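Local coordinates for protein 1,3,6,8-tetrahydroxynaphthalene synthase (Streptomyces coelicolor, PDB 1U0M) that catalyses the iterative condensation of five malonyl-CoA units and the cyclisation of the resulting pentaketide to 1,3,6,8-tetrahydroxynaphthalene, a precursor of melanin, as a homodimeric type III polyketide synthase, at residues Glu28-Ala33 / Arg48-Thr53; Arg35-His40 / Gly188-Asn193. One frame throughout, in Å; residues are numbered along the deposited sequence.

Contact 1 of 2, residues Glu28-Ala33 / Arg48-Thr53; sequences ETLELA and RLIENT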
ATOM      1  N   GLU A  28      17.431   4.726  30.548  1.00 39.52           N
ATOM      2  CA  GLU A  28      17.940   3.475  29.999  1.00 39.92           C
ATOM      3  C   GLU A  28      18.489   3.673  28.601  1.00 36.32           C
ATOM      4  O   GLU A  28      19.558   3.148  28.267  1.00 31.50           O
ATOM      5  CB  GLU A  28      16.836   2.423  29.944  1.00 43.69           C
ATOM      6  CG  GLU A  28      16.335   1.958  31.292  1.00 47.57           C
ATOM      7  CD  GLU A  28      15.017   1.233  31.158  1.00 51.93           C
ATOM      8  OE1 GLU A  28      14.922   0.331  30.297  1.00 53.51           O
ATOM      9  OE2 GLU A  28      14.075   1.560  31.908  1.00 54.31           O
ATOM     10  N   THR A  29      17.748   4.420  27.788  1.00 35.70           N
ATOM     11  CA  THR A  29      18.163   4.688  26.413  1.00 37.63           C
ATOM     12  C   THR A  29      19.544   5.315  26.409  1.00 37.15           C
ATOM     13  O   THR A  29      20.420   4.900  25.644  1.00 36.84           O
ATOM     14  CB  THR A  29      17.191   5.650  25.683  1.00 38.28           C
ATOM     15  OG1 THR A  29      15.914   5.022  25.518  1.00 37.51           O
ATOM     16  CG2 THR A  29      17.734   6.006  24.315  1.00 38.49           C
ATOM     17  N   LEU A  30      19.739   6.306  27.281  1.00 37.16           N
ATOM     18  CA  LEU A  30      21.024   6.996  27.378  1.00 36.34           C
ATOM     19  C   LEU A  30      22.142   6.052  27.782  1.00 35.42           C
ATOM     20  O   LEU A  30      23.236   6.127  27.232  1.00 34.08           O
ATOM     21  CB  LEU A  30      20.931   8.156  28.378  1.00 37.86           C
ATOM     22  CG  LEU A  30      20.583   9.532  27.791  1.00 39.22           C
ATOM     23  CD1 LEU A  30      19.433   9.405  26.834  1.00 39.12           C
ATOM     24  CD2 LEU A  30      20.254  10.521  28.903  1.00 39.87           C
ATOM     25  N   GLU A  31      21.873   5.172  28.746  1.00 35.99           N
ATOM     26  CA  GLU A  31      22.884   4.214  29.200  1.00 39.29           C
ATOM     27  C   GLU A  31      23.349   3.336  28.049  1.00 37.77           C
ATOM     28  O   GLU A  31      24.543   3.257  27.758  1.00 38.26           O
ATOM     29  CB  GLU A  31      22.325   3.312  30.300  1.00 39.74           C
ATOM     30  CG  GLU A  31      21.810   4.057  31.507  1.00 50.16           C
ATOM     31  CD  GLU A  31      21.166   3.129  32.525  1.00 54.64           C
ATOM     32  OE1 GLU A  31      21.862   2.200  33.001  1.00 55.70           O
ATOM     33  OE2 GLU A  31      19.966   3.329  32.844  1.00 57.58           O
ATOM     34  N   LEU A  32      22.392   2.672  27.403  1.00 38.52           N
ATOM     35  CA  LEU A  32      22.685   1.789  26.280  1.00 39.79           C
ATOM     36  C   LEU A  32      23.476   2.557  25.225  1.00 39.55           C
ATOM     37  O   LEU A  32      24.563   2.141  24.828  1.00 41.27           O
ATOM     38  CB  LEU A  32      21.384   1.241  25.661  1.00 39.84           C
ATOM     39  CG  LEU A  32      20.367   0.545  26.573  1.00 39.06           C
ATOM     40  CD1 LEU A  32      19.269  -0.043  25.740  1.00 41.56           C
ATOM     41  CD2 LEU A  32      21.029  -0.548  27.376  1.00 43.32           C
ATOM     42  N   ALA A  33      22.932   3.681  24.778  1.00 39.36           N
ATOM     43  CA  ALA A  33      23.603   4.496  23.772  1.00 40.10           C
ATOM     44  C   ALA A  33      25.034   4.801  24.191  1.00 40.87           C
ATOM     45  O   ALA A  33      25.951   4.790  23.368  1.00 41.34           O
ATOM     46  CB  ALA A  33      22.841   5.783  23.553  1.00 37.62           C
ATOM     47  N   ARG A  48      22.537  14.341  23.956  1.00 34.42           N
ATOM     48  CA  ARG A  48      21.842  15.593  24.245  1.00 33.85           C
ATOM     49  C   ARG A  48      20.560  15.690  23.435  1.00 34.22           C
ATOM     50  O   ARG A  48      19.489  16.010  23.967  1.00 35.52           O
ATOM     51  CB  ARG A  48      22.755  16.797  23.929  1.00 34.99           C
ATOM     52  CG  ARG A  48      22.069  18.171  24.070  1.00 34.62           C
ATOM     53  CD  ARG A  48      23.081  19.332  24.033  1.00 33.59           C
ATOM     54  NE  ARG A  48      23.696  19.482  22.718  1.00 31.66           N
ATOM     55  CZ  ARG A  48      23.087  20.017  21.667  1.00 31.06           C
ATOM     56  NH1 ARG A  48      21.846  20.471  21.770  1.00 31.34           N
ATOM     57  NH2 ARG A  48      23.707  20.073  20.503  1.00 34.11           N
ATOM     58  N   LEU A  49      20.686  15.427  22.138  1.00 36.21           N
ATOM     59  CA  LEU A  49      19.563  15.467  21.207  1.00 37.39           C
ATOM     60  C   LEU A  49      18.457  14.534  21.680  1.00 38.21           C
ATOM     61  O   LEU A  49      17.288  14.913  21.746  1.00 37.62           O
ATOM     62  CB  LEU A  49      20.037  15.052  19.812  1.00 37.20           C
ATOM     63  CG  LEU A  49      20.709  16.142  18.957  1.00 37.58           C
ATOM     64  CD1 LEU A  49      21.755  16.874  19.768  1.00 38.84           C
ATOM     65  CD2 LEU A  49      21.337  15.517  17.726  1.00 37.70           C
ATOM     66  N   ILE A  50      18.839  13.313  22.020  1.00 36.72           N
ATOM     67  CA  ILE A  50      17.869  12.344  22.496  1.00 35.80           C
ATOM     68  C   ILE A  50      17.181  12.863  23.747  1.00 36.71           C
ATOM     69  O   ILE A  50      15.955  12.931  23.816  1.00 36.44           O
ATOM     70  CB  ILE A  50      18.551  10.997  22.801  1.00 34.26           C
ATOM     71  CG1 ILE A  50      19.015  10.351  21.489  1.00 32.64           C
ATOM     72  CG2 ILE A  50      17.578  10.075  23.528  1.00 34.56           C
ATOM     73  CD1 ILE A  50      19.807   9.090  21.668  1.00 32.57           C
ATOM     74  N   GLU A  51      17.972  13.265  24.732  1.00 37.81           N
ATOM     75  CA  GLU A  51      17.385  13.747  25.965  1.00 38.86           C
ATOM     76  C   GLU A  51      16.430  14.920  25.783  1.00 38.26           C
ATOM     77  O   GLU A  51      15.386  14.970  26.426  1.00 38.89           O
ATOM     78  CB  GLU A  51      18.477  14.112  26.968  1.00 39.67           C
ATOM     79  CG  GLU A  51      17.936  14.145  28.380  1.00 43.81           C
ATOM     80  CD  GLU A  51      19.007  14.092  29.442  1.00 46.32           C
ATOM     81  OE1 GLU A  51      18.664  13.732  30.587  1.00 50.11           O
ATOM     82  OE2 GLU A  51      20.180  14.409  29.149  1.00 48.56           O
ATOM     83  N   ASN A  52      16.782  15.855  24.904  1.00 39.62           N
ATOM     84  CA  ASN A  52      15.944  17.029  24.648  1.00 40.64           C
ATOM     85  C   ASN A  52      14.605  16.663  24.052  1.00 41.99           C
ATOM     86  O   ASN A  52      13.649  17.439  24.105  1.00 44.24           O
ATOM     87  CB  ASN A  52      16.649  17.996  23.698  1.00 38.05           C
ATOM     88  CG  ASN A  52      17.709  18.818  24.391  1.00 39.57           C
ATOM     89  OD1 ASN A  52      18.461  19.533  23.739  1.00 39.80           O
ATOM     90  ND2 ASN A  52      17.772  18.726  25.722  1.00 36.47           N
ATOM     91  N   THR A  53      14.550  15.481  23.465  1.00 42.50           N
ATOM     92  CA  THR A  53      13.337  14.991  22.845  1.00 41.58           C
ATOM     93  C   THR A  53      12.159  14.909  23.831  1.00 41.36           C
ATOM     94  O   THR A  53      10.996  15.001  23.428  1.00 40.88           O
ATOM     95  CB  THR A  53      13.631  13.622  22.199  1.00 42.71           C
ATOM     96  OG1 THR A  53      13.699  13.773  20.771  1.00 40.25           O
ATOM     97  CG2 THR A  53      12.603  12.613  22.579  1.00 40.17           C
TER
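L30 reaches across from helix 26-37 and divides its two methyls between neighbouring residues of helix 43-52: CD1 overlaps I50, while CD2 lies against the end of E51. The first of these is a plain methyl-to-methyl meeting, L30 CD1 to I50 CG2 at 3.8 Å, in which the side chains run past one another in opposite directions. T29 adds a second methyl on the same partner, its CG2 standing 4.1 Å from I50 CG2, so the beta-branch of the isoleucine is touched by two residues of the facing helix. A threonine suits this place because it is two-sided. Its CG2 is set opposite the backbone N (chi1 of OG1 -66°), which brings the methyl to the interface, whereas OG1 turns back to the carbonyl oxygen of T25, at the end of strand 22-25, and bonds weakly to R58.

Toward the solvent side, L30 and E51 cross at roughly a right angle. L30 CD2 sits 3.8 Å from E51 CD and nearly as close to both carboxylate oxygens, a van der Waals contact with a charged group. The two helices form an antiparallel hairpin in the N-terminal domain of this thiolase-fold enzyme, away from the probable catalytic cysteine, C146; their axes here come within 10.4 Å at 168°, with L30 opposite E51. Between these two segments the inner contacts are all between methyls, so this part of the pairing probably rests on shape and exclusion of water, with the carboxylate of E51 marking where the apolar seam gives way to solvent.

Contact 2 of 2, residues Arg35-His40 / Gly188-Asn193; sequences RRHTDH and GSLLCN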
ATOM      1  N   ARG A  35      26.961   3.050  26.544  1.00 43.29           N
ATOM      2  CA  ARG A  35      27.722   1.816  26.546  1.00 44.23           C
ATOM      3  C   ARG A  35      27.957   1.272  25.150  1.00 43.77           C
ATOM      4  O   ARG A  35      29.041   0.772  24.847  1.00 44.28           O
ATOM      5  CB  ARG A  35      27.033   0.756  27.413  1.00 45.38           C
ATOM      6  CG  ARG A  35      27.516   0.774  28.862  1.00 51.06           C
ATOM      7  CD  ARG A  35      27.145  -0.498  29.598  1.00 54.91           C
ATOM      8  NE  ARG A  35      25.793  -0.444  30.136  1.00 58.55           N
ATOM      9  CZ  ARG A  35      25.472   0.161  31.273  1.00 61.53           C
ATOM     10  NH1 ARG A  35      26.415   0.758  31.992  1.00 64.17           N
ATOM     11  NH2 ARG A  35      24.211   0.175  31.687  1.00 64.23           N
ATOM     12  N   ARG A  36      26.960   1.400  24.286  1.00 43.14           N
ATOM     13  CA  ARG A  36      27.081   0.878  22.934  1.00 43.67           C
ATOM     14  C   ARG A  36      27.770   1.795  21.921  1.00 43.64           C
ATOM     15  O   ARG A  36      27.977   1.399  20.778  1.00 44.86           O
ATOM     16  CB  ARG A  36      25.695   0.458  22.426  1.00 45.18           C
ATOM     17  CG  ARG A  36      25.036  -0.622  23.306  1.00 46.62           C
ATOM     18  CD  ARG A  36      23.549  -0.809  23.006  1.00 49.98           C
ATOM     19  NE  ARG A  36      23.307  -1.410  21.696  1.00 54.88           N
ATOM     20  CZ  ARG A  36      23.405  -2.712  21.429  1.00 56.93           C
ATOM     21  NH1 ARG A  36      23.738  -3.573  22.384  1.00 55.86           N
ATOM     22  NH2 ARG A  36      23.174  -3.152  20.195  1.00 56.38           N
ATOM     23  N   HIS A  37      28.140   3.008  22.321  1.00 42.31           N
ATOM     24  CA  HIS A  37      28.808   3.908  21.381  1.00 41.40           C
ATOM     25  C   HIS A  37      29.852   4.788  22.035  1.00 42.03           C
ATOM     26  O   HIS A  37      30.161   5.870  21.547  1.00 39.72           O
ATOM     27  CB  HIS A  37      27.786   4.779  20.652  1.00 39.00           C
ATOM     28  CG  HIS A  37      26.817   3.994  19.830  1.00 41.82           C
ATOM     29  ND1 HIS A  37      25.669   3.441  20.357  1.00 43.40           N
ATOM     30  CD2 HIS A  37      26.857   3.613  18.532  1.00 41.38           C
ATOM     31  CE1 HIS A  37      25.045   2.752  19.419  1.00 41.71           C
ATOM     32  NE2 HIS A  37      25.746   2.840  18.303  1.00 42.25           N
ATOM     33  N   THR A  38      30.400   4.306  23.140  1.00 45.58           N
ATOM     34  CA  THR A  38      31.417   5.043  23.879  1.00 50.62           C
ATOM     35  C   THR A  38      32.494   5.727  23.024  1.00 50.84           C
ATOM     36  O   THR A  38      32.984   6.803  23.371  1.00 50.98           O
ATOM     37  CB  THR A  38      32.118   4.128  24.902  1.00 52.22           C
ATOM     38  OG1 THR A  38      33.270   4.803  25.418  1.00 57.88           O
ATOM     39  CG2 THR A  38      32.549   2.822  24.258  1.00 51.31           C
ATOM     40  N   ASP A  39      32.861   5.118  21.903  1.00 51.37           N
ATOM     41  CA  ASP A  39      33.891   5.699  21.050  1.00 52.57           C
ATOM     42  C   ASP A  39      33.358   6.640  19.985  1.00 52.16           C
ATOM     43  O   ASP A  39      34.131   7.329  19.325  1.00 53.07           O
ATOM     44  CB  ASP A  39      34.697   4.589  20.383  1.00 55.66           C
ATOM     45  CG  ASP A  39      35.507   3.788  21.377  1.00 58.81           C
ATOM     46  OD1 ASP A  39      35.960   2.679  21.026  1.00 61.19           O
ATOM     47  OD2 ASP A  39      35.699   4.274  22.512  1.00 60.39           O
ATOM     48  N   HIS A  40      32.041   6.682  19.820  1.00 51.28           N
ATOM     49  CA  HIS A  40      31.462   7.544  18.804  1.00 49.96           C
ATOM     50  C   HIS A  40      31.828   9.007  19.020  1.00 50.75           C
ATOM     51  O   HIS A  40      31.501   9.592  20.051  1.00 52.68           O
ATOM     52  CB  HIS A  40      29.941   7.402  18.766  1.00 47.37           C
ATOM     53  CG  HIS A  40      29.325   7.994  17.541  1.00 43.93           C
ATOM     54  ND1 HIS A  40      29.445   9.329  17.222  1.00 42.67           N
ATOM     55  CD2 HIS A  40      28.656   7.422  16.512  1.00 43.99           C
ATOM     56  CE1 HIS A  40      28.883   9.553  16.048  1.00 41.98           C
ATOM     57  NE2 HIS A  40      28.397   8.412  15.594  1.00 43.73           N
ATOM     58  N   GLY A 188      22.128  10.632  13.206  1.00 37.86           N
ATOM     59  CA  GLY A 188      20.714  10.625  12.878  1.00 37.64           C
ATOM     60  C   GLY A 188      20.118   9.299  13.344  1.00 38.09           C
ATOM     61  O   GLY A 188      19.070   9.258  13.990  1.00 37.48           O
ATOM     62  N   SER A 189      20.809   8.207  13.040  1.00 36.97           N
ATOM     63  CA  SER A 189      20.341   6.878  13.427  1.00 34.83           C
ATOM     64  C   SER A 189      20.196   6.822  14.939  1.00 34.64           C
ATOM     65  O   SER A 189      19.150   6.434  15.452  1.00 30.50           O
ATOM     66  CB  SER A 189      21.329   5.806  12.953  1.00 30.29           C
ATOM     67  OG  SER A 189      21.452   5.839  11.547  1.00 32.19           O
ATOM     68  N   LEU A 190      21.266   7.207  15.640  1.00 34.25           N
ATOM     69  CA  LEU A 190      21.272   7.235  17.094  1.00 32.95           C
ATOM     70  C   LEU A 190      20.064   7.995  17.632  1.00 32.61           C
ATOM     71  O   LEU A 190      19.436   7.576  18.603  1.00 33.82           O
ATOM     72  CB  LEU A 190      22.552   7.890  17.587  1.00 37.65           C
ATOM     73  CG  LEU A 190      23.783   6.986  17.658  1.00 37.04           C
ATOM     74  CD1 LEU A 190      23.998   6.243  16.368  1.00 38.06           C
ATOM     75  CD2 LEU A 190      24.971   7.850  18.004  1.00 37.46           C
ATOM     76  N   LEU A 191      19.741   9.117  17.003  1.00 31.08           N
ATOM     77  CA  LEU A 191      18.595   9.903  17.411  1.00 31.26           C
ATOM     78  C   LEU A 191      17.367   9.019  17.327  1.00 29.26           C
ATOM     79  O   LEU A 191      16.696   8.780  18.322  1.00 29.18           O
ATOM     80  CB  LEU A 191      18.411  11.091  16.472  1.00 36.02           C
ATOM     81  CG  LEU A 191      18.699  12.471  17.044  1.00 41.70           C
ATOM     82  CD1 LEU A 191      17.711  12.750  18.175  1.00 43.11           C
ATOM     83  CD2 LEU A 191      20.145  12.519  17.545  1.00 41.54           C
ATOM     84  N   CYS A 192      17.100   8.531  16.119  1.00 28.76           N
ATOM     85  CA  CYS A 192      15.958   7.682  15.845  1.00 29.47           C
ATOM     86  C   CYS A 192      15.830   6.521  16.810  1.00 28.92           C
ATOM     87  O   CYS A 192      14.719   6.166  17.193  1.00 28.32           O
ATOM     88  CB  CYS A 192      16.005   7.179  14.402  1.00 31.92           C
ATOM     89  SG  CYS A 192      15.667   8.479  13.175  1.00 41.81           S
ATOM     90  N   ASN A 193      16.953   5.948  17.226  1.00 27.94           N
ATOM     91  CA  ASN A 193      16.899   4.840  18.159  1.00 30.14           C
ATOM     92  C   ASN A 193      16.381   5.241  19.547  1.00 31.26           C
ATOM     93  O   ASN A 193      16.012   4.372  20.346  1.00 31.76           O
ATOM     94  CB  ASN A 193      18.276   4.179  18.282  1.00 33.99           C
ATOM     95  CG  ASN A 193      18.731   3.526  16.984  1.00 35.14           C
ATOM     96  OD1 ASN A 193      17.948   3.368  16.038  1.00 36.03           O
ATOM     97  ND2 ASN A 193      20.001   3.137  16.938  1.00 34.41           N
TER
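L190 points at two histidines of segment 35-40, one ring for each methyl: CD1 lies over a face of H37 and CD2 over a face of H40. The closer partner is H40, whose CD2 is 4.0 Å from L190 CD2. That methyl makes a CH-pi contact: L190 CD2 is 4.3 Å from the centroid of the H40 ring, 22° off its normal and displaced toward the rim. Leucine fits here because its forked end can serve both rings at once while the rest of the residue stays on helix 187-195, buried and also touching A46 of helix 43-52.

H37, late in helix 26-37, contacts L190 more loosely, its NE2 4.3 Å from L190 CD1. The ring also packs on L43 and L185, and ND1 bonds weakly to A33 O. H37 also opens a type I beta turn that ends at H40, closed by the backbone bond from H40 N to H37 O (2.7 Å), and this returns the second imidazole to the same leucine. With CG opposite the backbone N (chi1 -166°), the H40 ring is carried in toward helix 187-195. A bond from Q42 N to ND1 and one from NE2 to L185 O are consistent with a neutral ring protonated at NE2, and fix its rotation.

H40 thus does two jobs, binding main-chain groups through its two nitrogens and offering a face to a methyl. Across the contact itself methyls meet imidazole faces, so it rests on dispersion and CH-pi attraction.

Both contacts use helix 26-37 and lie within the N-terminal chalcone/stilbene synthase family domain; the contact centres lie about 22 and 24 Å from the centre of the chain, and each is partly buried. Contact 1 pairs that helix with its immediate successor, 43-52, whereas contact 2 joins its later residues and the following turn to helix 187-195, some 150 residues later. The three helices pack together: I50 CD1 comes within 3.4 Å of L190 O. Contact 1 buries the larger area, 177 against 126 Å², through aliphatic methyls edged by a carboxylate; contact 2 sets methyls on imidazole faces, with loop-borne hydrogen bonds orienting one ring.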